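Long-range contacts in transcriptional regulator, crp family (PDB 1O5L), which probably binds DNA and regulates transcription, as do relatives in the CRP family that couple a cyclic-nucleotide-binding fold to a helix-turn-helix domain: residues K16-C21 with L99-E104; V43-E48 with V71-S76; T50-H55 with T62-E67. One frame throughout, in Å; residues are numbered along the deposited sequence.

Contact 1. Residues K16-C21 with L99-E104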
# COMPACT_ATOMS: atom_id res chain seq x y z
N LYS A 16 -12.89 -16.20 5.38
CA LYS A 16 -14.06 -17.00 4.97
C LYS A 16 -15.38 -16.52 5.58
O LYS A 16 -16.47 -16.85 5.08
CB LYS A 16 -13.82 -18.50 5.25
CG LYS A 16 -12.80 -19.13 4.31
CD LYS A 16 -12.75 -20.67 4.44
CE LYS A 16 -11.83 -21.30 3.38
NZ LYS A 16 -12.10 -22.75 3.19
N LYS A 17 -15.29 -15.75 6.67
CA LYS A 17 -16.46 -15.08 7.25
C LYS A 17 -17.13 -14.07 6.30
O LYS A 17 -18.31 -13.73 6.48
CB LYS A 17 -16.08 -14.39 8.56
CG LYS A 17 -15.77 -15.34 9.68
CD LYS A 17 -15.34 -14.59 10.94
CE LYS A 17 -15.04 -15.57 12.06
NZ LYS A 17 -14.68 -14.87 13.33
N LEU A 18 -16.40 -13.61 5.29
CA LEU A 18 -16.97 -12.72 4.28
C LEU A 18 -17.71 -13.44 3.15
O LEU A 18 -18.20 -12.77 2.25
CB LEU A 18 -15.92 -11.79 3.68
CG LEU A 18 -15.07 -10.96 4.66
CD1 LEU A 18 -14.06 -10.06 3.93
CD2 LEU A 18 -15.91 -10.16 5.59
N LEU A 19 -17.84 -14.77 3.20
CA LEU A 19 -18.53 -15.51 2.14
C LEU A 19 -19.93 -14.94 1.76
O LEU A 19 -20.26 -14.90 0.59
CB LEU A 19 -18.66 -17.01 2.51
CG LEU A 19 -17.50 -17.92 2.10
CD1 LEU A 19 -17.54 -19.28 2.82
CD2 LEU A 19 -17.50 -18.12 0.59
N PRO A 20 -20.74 -14.51 2.72
CA PRO A 20 -22.06 -13.96 2.43
C PRO A 20 -22.08 -12.66 1.59
O PRO A 20 -23.11 -12.31 1.00
CB PRO A 20 -22.63 -13.65 3.83
CG PRO A 20 -21.82 -14.47 4.78
CD PRO A 20 -20.46 -14.50 4.17
N CYS A 21 -20.94 -11.99 1.54
CA CYS A 21 -20.76 -10.66 0.96
C CYS A 21 -20.48 -10.69 -0.55
O CYS A 21 -20.41 -9.65 -1.18
CB CYS A 21 -19.57 -10.00 1.67
SG CYS A 21 -19.77 -9.96 3.46
N LEU A 99 -13.68 -15.85 -4.02
CA LEU A 99 -14.77 -15.00 -3.57
C LEU A 99 -14.55 -13.63 -4.20
O LEU A 99 -13.43 -13.10 -4.17
CB LEU A 99 -14.76 -14.87 -2.04
CG LEU A 99 -15.76 -13.92 -1.34
CD1 LEU A 99 -17.25 -14.24 -1.63
CD2 LEU A 99 -15.47 -13.96 0.18
N SER A 100 -15.64 -13.08 -4.75
CA SER A 100 -15.63 -11.83 -5.46
C SER A 100 -16.61 -10.87 -4.77
O SER A 100 -17.82 -11.07 -4.84
CB SER A 100 -16.07 -12.09 -6.92
OG SER A 100 -15.95 -10.92 -7.73
N ILE A 101 -16.08 -9.86 -4.09
CA ILE A 101 -16.89 -8.86 -3.40
C ILE A 101 -16.84 -7.51 -4.15
O ILE A 101 -15.75 -7.03 -4.41
CB ILE A 101 -16.35 -8.64 -1.95
CG1 ILE A 101 -16.28 -9.98 -1.19
CG2 ILE A 101 -17.21 -7.63 -1.22
CD1 ILE A 101 -15.69 -9.86 0.18
N PRO A 102 -17.99 -6.89 -4.41
CA PRO A 102 -18.03 -5.55 -5.00
C PRO A 102 -17.25 -4.53 -4.17
O PRO A 102 -17.32 -4.53 -2.92
CB PRO A 102 -19.54 -5.19 -5.05
CG PRO A 102 -20.28 -6.48 -4.91
CD PRO A 102 -19.35 -7.41 -4.15
N LYS A 103 -16.47 -3.70 -4.86
CA LYS A 103 -15.60 -2.74 -4.20
C LYS A 103 -16.31 -1.87 -3.15
O LYS A 103 -15.75 -1.59 -2.09
CB LYS A 103 -14.91 -1.85 -5.24
CG LYS A 103 -13.42 -2.07 -5.33
CD LYS A 103 -12.67 -0.91 -6.07
CE LYS A 103 -12.10 -1.37 -7.39
NZ LYS A 103 -11.40 -0.25 -8.08
N GLU A 104 -17.51 -1.40 -3.49
CA GLU A 104 -18.28 -0.50 -2.61
C GLU A 104 -18.72 -1.21 -1.34
O GLU A 104 -18.69 -0.61 -0.26
CB GLU A 104 -19.53 0.08 -3.31
CG GLU A 104 -19.22 1.04 -4.46
CD GLU A 104 -18.34 2.24 -4.07
OE1 GLU A 104 -18.45 2.72 -2.92
OE2 GLU A 104 -17.53 2.70 -4.91

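Contact 2. Residues V43-E48 with V71-S76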
# COMPACT_ATOMS: atom_id res chain seq x y z
N VAL A 43 -13.06 -7.00 -5.40
CA VAL A 43 -12.01 -7.55 -4.57
C VAL A 43 -12.11 -9.09 -4.64
O VAL A 43 -13.17 -9.70 -4.37
CB VAL A 43 -12.18 -7.06 -3.11
CG1 VAL A 43 -11.12 -7.67 -2.19
CG2 VAL A 43 -12.16 -5.53 -3.04
N LEU A 44 -11.00 -9.72 -5.00
CA LEU A 44 -10.94 -11.18 -5.18
C LEU A 44 -10.19 -11.82 -4.01
O LEU A 44 -9.10 -11.37 -3.65
CB LEU A 44 -10.26 -11.51 -6.50
CG LEU A 44 -10.82 -10.87 -7.78
CD1 LEU A 44 -10.13 -11.46 -8.97
CD2 LEU A 44 -12.37 -11.03 -7.96
N ILE A 45 -10.78 -12.88 -3.44
CA ILE A 45 -10.15 -13.63 -2.35
C ILE A 45 -10.07 -15.11 -2.72
O ILE A 45 -11.10 -15.72 -3.02
CB ILE A 45 -10.94 -13.43 -1.00
CG1 ILE A 45 -11.02 -11.95 -0.62
CG2 ILE A 45 -10.31 -14.23 0.15
CD1 ILE A 45 -11.96 -11.67 0.55
N LEU A 46 -8.87 -15.68 -2.68
CA LEU A 46 -8.67 -17.10 -2.94
C LEU A 46 -9.09 -17.93 -1.72
O LEU A 46 -8.45 -17.85 -0.65
CB LEU A 46 -7.21 -17.43 -3.27
CG LEU A 46 -6.89 -18.89 -3.54
CD1 LEU A 46 -7.59 -19.35 -4.82
CD2 LEU A 46 -5.36 -19.13 -3.66
N LEU A 47 -10.11 -18.76 -1.95
CA LEU A 47 -10.75 -19.58 -0.94
C LEU A 47 -10.10 -20.94 -0.83
O LEU A 47 -9.87 -21.43 0.27
CB LEU A 47 -12.24 -19.81 -1.30
CG LEU A 47 -13.15 -18.58 -1.25
CD1 LEU A 47 -14.53 -18.90 -1.83
CD2 LEU A 47 -13.25 -18.05 0.18
N GLU A 48 -9.86 -21.55 -1.99
CA GLU A 48 -9.23 -22.85 -2.07
C GLU A 48 -8.55 -23.07 -3.42
O GLU A 48 -8.97 -22.48 -4.43
CB GLU A 48 -10.21 -23.98 -1.78
CG GLU A 48 -11.64 -23.79 -2.23
CD GLU A 48 -12.51 -25.00 -1.86
OE1 GLU A 48 -12.36 -26.07 -2.51
OE2 GLU A 48 -13.31 -24.88 -0.88
N VAL A 71 -5.74 -18.48 2.51
CA VAL A 71 -6.82 -17.62 2.05
C VAL A 71 -6.28 -16.21 2.02
O VAL A 71 -5.90 -15.69 3.05
CB VAL A 71 -8.02 -17.65 3.02
CG1 VAL A 71 -9.15 -16.85 2.51
CG2 VAL A 71 -8.47 -19.08 3.29
N GLN A 72 -6.31 -15.57 0.85
CA GLN A 72 -5.67 -14.27 0.62
C GLN A 72 -6.43 -13.41 -0.37
O GLN A 72 -6.96 -13.94 -1.33
CB GLN A 72 -4.30 -14.49 -0.05
CG GLN A 72 -3.18 -14.78 0.85
CD GLN A 72 -1.87 -14.82 0.04
OE1 GLN A 72 -1.47 -13.79 -0.56
NE2 GLN A 72 -1.22 -16.01 -0.01
N ILE A 73 -6.37 -12.09 -0.16
CA ILE A 73 -6.79 -11.11 -1.18
C ILE A 73 -5.76 -11.05 -2.31
O ILE A 73 -4.58 -11.00 -2.06
CB ILE A 73 -6.97 -9.69 -0.59
CG1 ILE A 73 -7.98 -9.69 0.56
CG2 ILE A 73 -7.45 -8.70 -1.70
CD1 ILE A 73 -7.86 -8.52 1.51
N ILE A 74 -6.23 -11.05 -3.55
CA ILE A 74 -5.40 -10.91 -4.73
C ILE A 74 -5.13 -9.43 -5.16
O ILE A 74 -6.07 -8.66 -5.40
CB ILE A 74 -6.07 -11.67 -5.88
CG1 ILE A 74 -6.16 -13.15 -5.51
CG2 ILE A 74 -5.31 -11.43 -7.22
CD1 ILE A 74 -7.07 -13.93 -6.39
N ALA A 75 -3.86 -9.07 -5.30
CA ALA A 75 -3.43 -7.77 -5.82
C ALA A 75 -4.00 -6.66 -4.97
O ALA A 75 -4.49 -5.66 -5.48
CB ALA A 75 -3.84 -7.60 -7.30
N SER A 76 -3.87 -6.85 -3.66
CA SER A 76 -4.50 -5.99 -2.66
C SER A 76 -4.05 -4.52 -2.75
O SER A 76 -4.86 -3.58 -2.66
CB SER A 76 -4.26 -6.58 -1.25
OG SER A 76 -2.93 -6.36 -0.77
O HOH W 1 -8.62 -8.36 -6.02

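Contact 3. Residues T50-H55 with T62-E67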
# COMPACT_ATOMS: atom_id res chain seq x y z
N THR A 50 -4.90 -23.07 -5.78
CA THR A 50 -3.60 -22.43 -5.96
C THR A 50 -3.62 -21.61 -7.26
O THR A 50 -4.02 -22.12 -8.32
CB THR A 50 -2.44 -23.48 -6.04
OG1 THR A 50 -2.44 -24.36 -4.91
CG2 THR A 50 -1.08 -22.82 -5.93
N LEU A 51 -3.15 -20.37 -7.18
CA LEU A 51 -3.02 -19.51 -8.34
C LEU A 51 -1.55 -19.27 -8.67
O LEU A 51 -0.70 -19.39 -7.79
CB LEU A 51 -3.72 -18.19 -8.09
CG LEU A 51 -5.16 -18.31 -7.59
CD1 LEU A 51 -5.73 -16.96 -7.37
CD2 LEU A 51 -6.01 -19.10 -8.59
N LYS A 52 -1.28 -18.95 -9.94
CA LYS A 52 0.04 -18.49 -10.42
C LYS A 52 -0.04 -17.09 -10.99
O LYS A 52 -0.98 -16.76 -11.74
CB LYS A 52 0.57 -19.45 -11.48
CG LYS A 52 1.11 -20.73 -10.88
CD LYS A 52 0.66 -21.96 -11.62
CE LYS A 52 1.35 -22.11 -12.98
NZ LYS A 52 1.80 -23.55 -13.16
N THR A 53 0.91 -16.25 -10.62
CA THR A 53 1.01 -14.91 -11.18
C THR A 53 2.16 -14.90 -12.17
O THR A 53 3.26 -15.37 -11.85
CB THR A 53 1.18 -13.82 -10.08
OG1 THR A 53 2.32 -14.08 -9.25
CG2 THR A 53 -0.00 -13.79 -9.13
N GLU A 54 1.90 -14.39 -13.37
CA GLU A 54 2.89 -14.37 -14.42
C GLU A 54 2.86 -13.06 -15.20
O GLU A 54 1.81 -12.62 -15.66
CB GLU A 54 2.74 -15.61 -15.33
CG GLU A 54 1.46 -15.61 -16.16
CD GLU A 54 1.17 -16.94 -16.87
OE1 GLU A 54 1.77 -17.99 -16.52
OE2 GLU A 54 0.30 -16.91 -17.80
N HIS A 55 4.03 -12.43 -15.32
CA HIS A 55 4.18 -11.20 -16.08
C HIS A 55 4.40 -11.47 -17.57
O HIS A 55 5.21 -12.32 -17.94
CB HIS A 55 5.36 -10.39 -15.55
CG HIS A 55 5.50 -9.04 -16.21
ND1 HIS A 55 6.06 -8.88 -17.46
CD2 HIS A 55 5.13 -7.81 -15.80
CE1 HIS A 55 6.04 -7.60 -17.79
NE2 HIS A 55 5.48 -6.93 -16.80
N THR A 62 6.06 -15.11 -21.32
CA THR A 62 5.54 -15.09 -19.97
C THR A 62 6.59 -15.54 -18.95
O THR A 62 7.36 -16.46 -19.19
CB THR A 62 4.30 -15.99 -19.93
OG1 THR A 62 3.33 -15.48 -20.86
CG2 THR A 62 3.58 -15.89 -18.61
N LEU A 63 6.61 -14.86 -17.80
CA LEU A 63 7.46 -15.25 -16.68
C LEU A 63 6.62 -15.35 -15.40
O LEU A 63 5.96 -14.38 -14.99
CB LEU A 63 8.61 -14.25 -16.50
CG LEU A 63 9.65 -14.52 -15.39
CD1 LEU A 63 10.37 -15.84 -15.59
CD2 LEU A 63 10.67 -13.39 -15.31
N GLU A 64 6.64 -16.52 -14.78
CA GLU A 64 5.95 -16.69 -13.50
C GLU A 64 6.70 -15.96 -12.39
O GLU A 64 7.91 -16.00 -12.32
CB GLU A 64 5.78 -18.17 -13.11
CG GLU A 64 5.00 -18.30 -11.80
CD GLU A 64 4.70 -19.71 -11.40
OE1 GLU A 64 4.25 -20.49 -12.27
OE2 GLU A 64 4.92 -20.04 -10.21
N ILE A 65 5.93 -15.32 -11.53
CA ILE A 65 6.39 -14.39 -10.50
C ILE A 65 6.21 -15.01 -9.12
O ILE A 65 7.10 -14.95 -8.29
CB ILE A 65 5.56 -13.05 -10.62
CG1 ILE A 65 5.89 -12.31 -11.93
CG2 ILE A 65 5.77 -12.10 -9.44
CD1 ILE A 65 7.38 -12.19 -12.25
N ASP A 66 5.03 -15.56 -8.87
CA ASP A 66 4.71 -16.15 -7.59
C ASP A 66 3.58 -17.16 -7.69
O ASP A 66 2.97 -17.34 -8.74
CB ASP A 66 4.31 -15.04 -6.59
CG ASP A 66 4.85 -15.28 -5.18
OD1 ASP A 66 5.26 -16.43 -4.83
OD2 ASP A 66 4.93 -14.34 -4.35
N GLU A 67 3.35 -17.81 -6.56
CA GLU A 67 2.15 -18.58 -6.31
C GLU A 67 1.28 -17.87 -5.29
O GLU A 67 1.80 -17.12 -4.47
CB GLU A 67 2.51 -19.96 -5.75
CG GLU A 67 2.92 -20.94 -6.82
CD GLU A 67 3.04 -22.37 -6.31
OE1 GLU A 67 2.78 -22.63 -5.10
OE2 GLU A 67 3.39 -23.24 -7.14

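Contact 1. Residues K16-C21 with L99-E104
Ile101 reaches from the end of a strand against the 3-10 turn 16-21, and its side chain can be followed outward atom by atom. CB leaves the strand toward the turn. Of its two branches, CG2 rests 3.8 Å from the carbonyl O of Cys21, and CG1 stays near the same oxygen. CG1 lies anti to the carbonyl carbon of Ile101 (chi1 -55°), and the chain then runs straight on to CD1. That terminal methyl meets CB of Leu18 at 4.0 Å, CD1 of Leu18 a little farther off, and CB of Cys21 at 4.2 Å, so one methyl touches two residues a turn apart. The side chains of Leu18 and Ile101 cross at about a right angle.

Two residues earlier on the strand, Leu99 takes the other part of the turn. Its CG is anti to the backbone N, and the two methyls beyond it divide the work: CD2 sits 3.6 Å from Leu18 O, and CD1 lies 3.8 Å from Leu19 O. Leu18 O is also the acceptor for Cys21 N within the turn, at 2.9 Å.

Behind the contact, Phe106 of the helix 103-112 touches both Leu18 and Ile101, while Leu109 touches Leu18 and Cys21. The turn thereby lies against the end of strand 96-102 and the helix that follows it in the cyclic nucleotide-binding fold. No hydrogen bond joins 16-21 to 99-104; apolar packing, with methyls also lying near carbonyl oxygens, joins them, which suggests that between these two segments fit of shape counts for more than directional bonds.

Contact 2. Residues V43-E48 with V71-S76
Ile45 and Ile73 face each other as a non-hydrogen-bonded antiparallel pair, with CG1 of one 4.0 Å from CG1 of the other. The two side chains are set obliquely, as are those of Ile45 and Val71, where CG2 of Ile45 meets CG1 of Val71 at 3.7 Å. Ile45 thus uses a different branch for each neighbour: its CG1 is anti to the carbonyl carbon (chi1 -58°), its CG2 anti to the backbone N. Ile73 divides its branches likewise, sending CG2 to CG1 of Val43 at 3.8 Å.

Strand 42-48 is here an inner strand of the antiparallel sheet in the cyclic nucleotide-binding fold, and the short strand 72-73 adds to it at the edge. Ile74 N donates to Leu44 O at 2.9 Å with a nearly straight N-H...O angle of 172°, and Leu46 N donates to Gln72 O. Beyond them a water bridges Leu44 N and Ile74 O, carrying the link on after the direct bonds stop.

Val71 also lays CG1 3.4 Å from Leu46 O, while Leu15 touches it from a loop. An alanine here would probably cost CG2 of Ile45 its contact with CG1 and thin the packing over Leu46 O, where CB alone would remain of the side chain. Nearer the water, CD1 of Ile74 approaches CB of Leu44 at 4.0 Å. On the face of Ile45 and Ile73, Phe120 of helix 114-139 packs on Ile73.

Contact 3. Residues T50-H55 with T62-E67
The beta hairpin of strands 51-56 and 62-68 carries a classic beta bulge, in which Ile65 and Asp66 both face Thr53. Thr53 O receives Ile65 N at 2.7 Å and, through a weak, longer bond, Asp66 N as well. In return Thr53 N donates to Asp66 O at 3.0 Å, with the N-H pointing almost straight at the oxygen (172°). The extra residue shifts the register by one; the pairing resumes with Glu54 opposite Glu64, and at the next pair His55 N and O bond to Leu63 O and N.

The Thr53 side chain lies against the bulge. Its OG1 stands between the backbone N and the carbonyl carbon (chi1 56°), which brings it 3.5 Å from CB of Asp66 and beside CB of Ile65. Farther along, CG1 of Ile65 comes 4.1 Å from CB of His55.

On the face of Lys52, Glu54 and Glu64, the Glu64 side chain reaches back over the lysine. Its CG is anti to the backbone N, the two side chains cross at a slant, and OE1 lies 3.4 Å from both CG and CE of Lys52. The ammonium NZ of Lys52 stays 4.0 Å from the same OE1, beyond a salt bridge, although the opposite charges would still be expected to attract. Glu67 keeps to Thr50, its OE1 lying 4.0 Å from CG2 of Thr50.

In its sheet, strand 51-56 lies between 62-68, an outermost strand, and 89-92, where Glu54 touches Asn89 and Val91. Beyond the hairpin, the His55 ring meets Phe136 of the second subunit, their planes at about 35°.

Contact 2 is the buried one, close to the centre of the chain; contact 1 is partly buried and contact 3 lies at the surface, their centres about 24 Å apart. Contacts 1 and 2 share a sheet, since strands 96-102 and 42-48 are neighbours, bonded through Leu99 with Ile45 and Ile101 with Val43. Contact 3 belongs to the other sheet, yet its Leu51 packs on Leu46 and Ile74 of contact 2. The chemistry follows position: contact 1 is apolar without cross-bonds, contact 2 combines strand pairing with aliphatic side chains, and contact 3 has the most backbone bonds, with charged and polar groups on an exposed hairpin.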